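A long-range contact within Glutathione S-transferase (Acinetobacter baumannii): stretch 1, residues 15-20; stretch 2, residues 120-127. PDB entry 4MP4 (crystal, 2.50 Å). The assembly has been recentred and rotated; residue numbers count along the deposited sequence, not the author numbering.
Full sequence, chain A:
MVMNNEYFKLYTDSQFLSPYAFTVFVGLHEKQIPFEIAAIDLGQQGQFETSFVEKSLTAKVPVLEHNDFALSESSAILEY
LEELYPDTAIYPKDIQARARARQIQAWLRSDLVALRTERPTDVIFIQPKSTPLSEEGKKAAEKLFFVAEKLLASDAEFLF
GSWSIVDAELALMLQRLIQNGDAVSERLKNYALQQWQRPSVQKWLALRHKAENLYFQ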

# COMPACT_ATOMS: atom_id res chain seq x y z
N GLN A 15 -0.25 21.89 7.08
CA GLN A 15 -0.94 22.57 6.00
C GLN A 15 -2.12 21.78 5.46
O GLN A 15 -2.75 22.21 4.51
N PHE A 16 -2.40 20.63 6.07
CA PHE A 16 -3.53 19.78 5.68
C PHE A 16 -3.54 19.39 4.21
O PHE A 16 -4.60 19.23 3.62
N LEU A 17 -2.36 19.23 3.62
CA LEU A 17 -2.22 18.87 2.21
C LEU A 17 -2.20 17.37 1.98
O LEU A 17 -2.32 16.91 0.85
N SER A 18 -2.04 16.60 3.05
CA SER A 18 -1.89 15.16 2.93
C SER A 18 -3.17 14.46 2.48
O SER A 18 -4.22 14.61 3.10
N PRO A 19 -3.09 13.68 1.39
CA PRO A 19 -4.26 12.93 0.93
C PRO A 19 -4.58 11.72 1.84
O PRO A 19 -5.74 11.30 1.91
N TYR A 20 -3.58 11.18 2.52
CA TYR A 20 -3.81 10.03 3.40
C TYR A 20 -4.36 10.43 4.76
O TYR A 20 -5.18 9.72 5.33
N PRO A 120 0.53 17.62 -7.32
CA PRO A 120 0.44 17.41 -5.86
C PRO A 120 -0.84 18.04 -5.33
O PRO A 120 -1.45 18.83 -6.06
N THR A 121 -1.25 17.72 -4.11
CA THR A 121 -2.52 18.25 -3.59
C THR A 121 -2.57 19.78 -3.47
O THR A 121 -3.63 20.36 -3.31
N ASP A 122 -1.41 20.42 -3.55
CA ASP A 122 -1.28 21.87 -3.68
C ASP A 122 -2.19 22.42 -4.80
O ASP A 122 -2.76 23.49 -4.66
N VAL A 123 -2.31 21.67 -5.90
CA VAL A 123 -3.15 22.12 -7.01
C VAL A 123 -4.65 22.12 -6.67
O VAL A 123 -5.41 22.96 -7.19
N ILE A 124 -5.06 21.22 -5.77
CA ILE A 124 -6.44 21.18 -5.29
C ILE A 124 -6.74 22.29 -4.28
O ILE A 124 -7.80 22.90 -4.31
N PHE A 125 -5.78 22.56 -3.40
CA PHE A 125 -6.04 23.44 -2.25
C PHE A 125 -5.45 24.84 -2.35
O PHE A 125 -5.85 25.73 -1.60
N ILE A 126 -4.48 25.06 -3.23
CA ILE A 126 -3.79 26.36 -3.26
C ILE A 126 -3.86 27.07 -4.63
O ILE A 126 -4.44 28.13 -4.75
N GLN A 127 -3.29 26.46 -5.66
CA GLN A 127 -3.31 27.06 -6.99
C GLN A 127 -2.83 26.03 -8.00
O GLN A 127 -2.04 25.15 -7.66

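This is a small, mostly apolar contact centred on one leucine, Leu17, and pinned by a single, very short hydrogen bond from a threonine hydroxyl to the leucine's own backbone carbonyl; together the two stretches bury 281 Å². The backbones come closest at Leu17 and Thr121, whose CA atoms lie 5.8 Å apart. Thr121 points its CA-to-CB bond toward stretch 1, and its p rotamer (chi1 56°) places the hydroxyl where Thr121 OG1 donates to Leu17 O at 2.5 Å. The same oxygen also packs on the leucine side chain, with Thr121 OG1 3.5 Å from Leu17 CB, while the methyl Thr121 CG2 rests 4.2 Å from Pro19 CD. Bonded in this way, the buried threonine satisfies a carbonyl in a loop segment just ahead of the helix that begins at Pro19.

Leu17 contributes the largest covered area, 106 Å². Its CA-to-CB bond runs sideways, but the m,t rotamer brings the end of the side chain nearer to stretch 2. There Leu17 CD2 meets Phe125 CD2 at 4.1 Å and Ile126 CD1 at 4.0 Å, and Leu17 CD1 lies 3.5 Å from Asp122 OD2, a close approach without a hydrogen bond. Phe125 (m, chi1 -61°) and Ile126 (m,t) both point toward stretch 1. The Phe125 ring is met obliquely by Leu17 CD2 and by a backbone atom, Phe16 O, 4.2 Å from Phe125 CE2. The Phe16 side chain, by contrast, ends away from the contact.

Ser18 also turns away: its t rotamer serves its own stretch, where Tyr20 N donates a weak 3.3 Å capping bond to Ser18 OG. Within stretch 2, Phe125 N donates to Thr121 O at 3.1 Å, tying together two residues that both pack against Leu17.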

# COMPACT_ATOMS: atom_id res chain seq x y z
CB GLN A 15 0.03 22.91 4.87
CG GLN A 15 0.76 24.23 5.00
CD GLN A 15 1.84 24.35 3.96
OE1 GLN A 15 1.71 25.11 2.99
NE2 GLN A 15 2.91 23.57 4.12
CB PHE A 16 -4.85 20.48 6.01
CG PHE A 16 -5.16 20.52 7.47
CD1 PHE A 16 -4.41 21.31 8.34
CD2 PHE A 16 -6.21 19.76 7.98
CE1 PHE A 16 -4.68 21.35 9.70
CE2 PHE A 16 -6.50 19.80 9.34
CZ PHE A 16 -5.74 20.60 10.20
CB LEU A 17 -0.93 19.46 1.63
CG LEU A 17 -0.76 20.98 1.63
CD1 LEU A 17 0.51 21.34 0.90
CD2 LEU A 17 -1.96 21.68 0.99
CB SER A 18 -1.44 14.55 4.26
OG SER A 18 -1.51 13.14 4.21
CB PRO A 19 -3.83 12.47 -0.47
CG PRO A 19 -2.32 12.31 -0.34
CD PRO A 19 -1.90 13.45 0.56
CB TYR A 20 -2.55 9.15 3.50
CG TYR A 20 -1.95 9.01 2.13
CD1 TYR A 20 -2.62 8.32 1.12
CD2 TYR A 20 -0.74 9.62 1.82
CE1 TYR A 20 -2.09 8.24 -0.15
CE2 TYR A 20 -0.20 9.54 0.55
CZ TYR A 20 -0.88 8.85 -0.43
OH TYR A 20 -0.35 8.79 -1.69
CB PRO A 120 1.70 18.12 -5.32
CG PRO A 120 2.01 19.16 -6.35
CD PRO A 120 1.61 18.56 -7.68
CB THR A 121 -2.86 17.65 -2.25
OG1 THR A 121 -1.77 17.87 -1.35
CG2 THR A 121 -3.13 16.15 -2.40
CB ASP A 122 0.19 22.23 -4.00
CG ASP A 122 1.16 21.64 -3.00
OD1 ASP A 122 1.38 20.40 -3.00
OD2 ASP A 122 1.72 22.42 -2.20
CB VAL A 123 -2.86 21.35 -8.32
CG1 VAL A 123 -1.36 21.24 -8.54
CG2 VAL A 123 -3.51 19.97 -8.32
CB ILE A 124 -6.78 19.81 -4.63
CG1 ILE A 124 -6.60 18.66 -5.62
CG2 ILE A 124 -8.18 19.81 -4.01
CD1 ILE A 124 -6.62 17.29 -4.97
CB PHE A 125 -5.56 22.78 -0.95
CG PHE A 125 -6.23 21.46 -0.63
CD1 PHE A 125 -7.59 21.41 -0.37
CD2 PHE A 125 -5.50 20.28 -0.58
CE1 PHE A 125 -8.21 20.19 -0.07
CE2 PHE A 125 -6.11 19.07 -0.27
CZ PHE A 125 -7.46 19.02 -0.01
CB ILE A 126 -2.35 26.21 -2.74
CG1 ILE A 126 -2.39 25.50 -1.38
CG2 ILE A 126 -1.72 27.56 -2.60
CD1 ILE A 126 -1.06 25.20 -0.77
CB GLN A 127 -2.42 28.29 -7.06
CG GLN A 127 -1.05 28.07 -6.47
CD GLN A 127 -0.02 29.02 -7.02
OE1 GLN A 127 -0.15 29.50 -8.14
NE2 GLN A 127 1.01 29.28 -6.24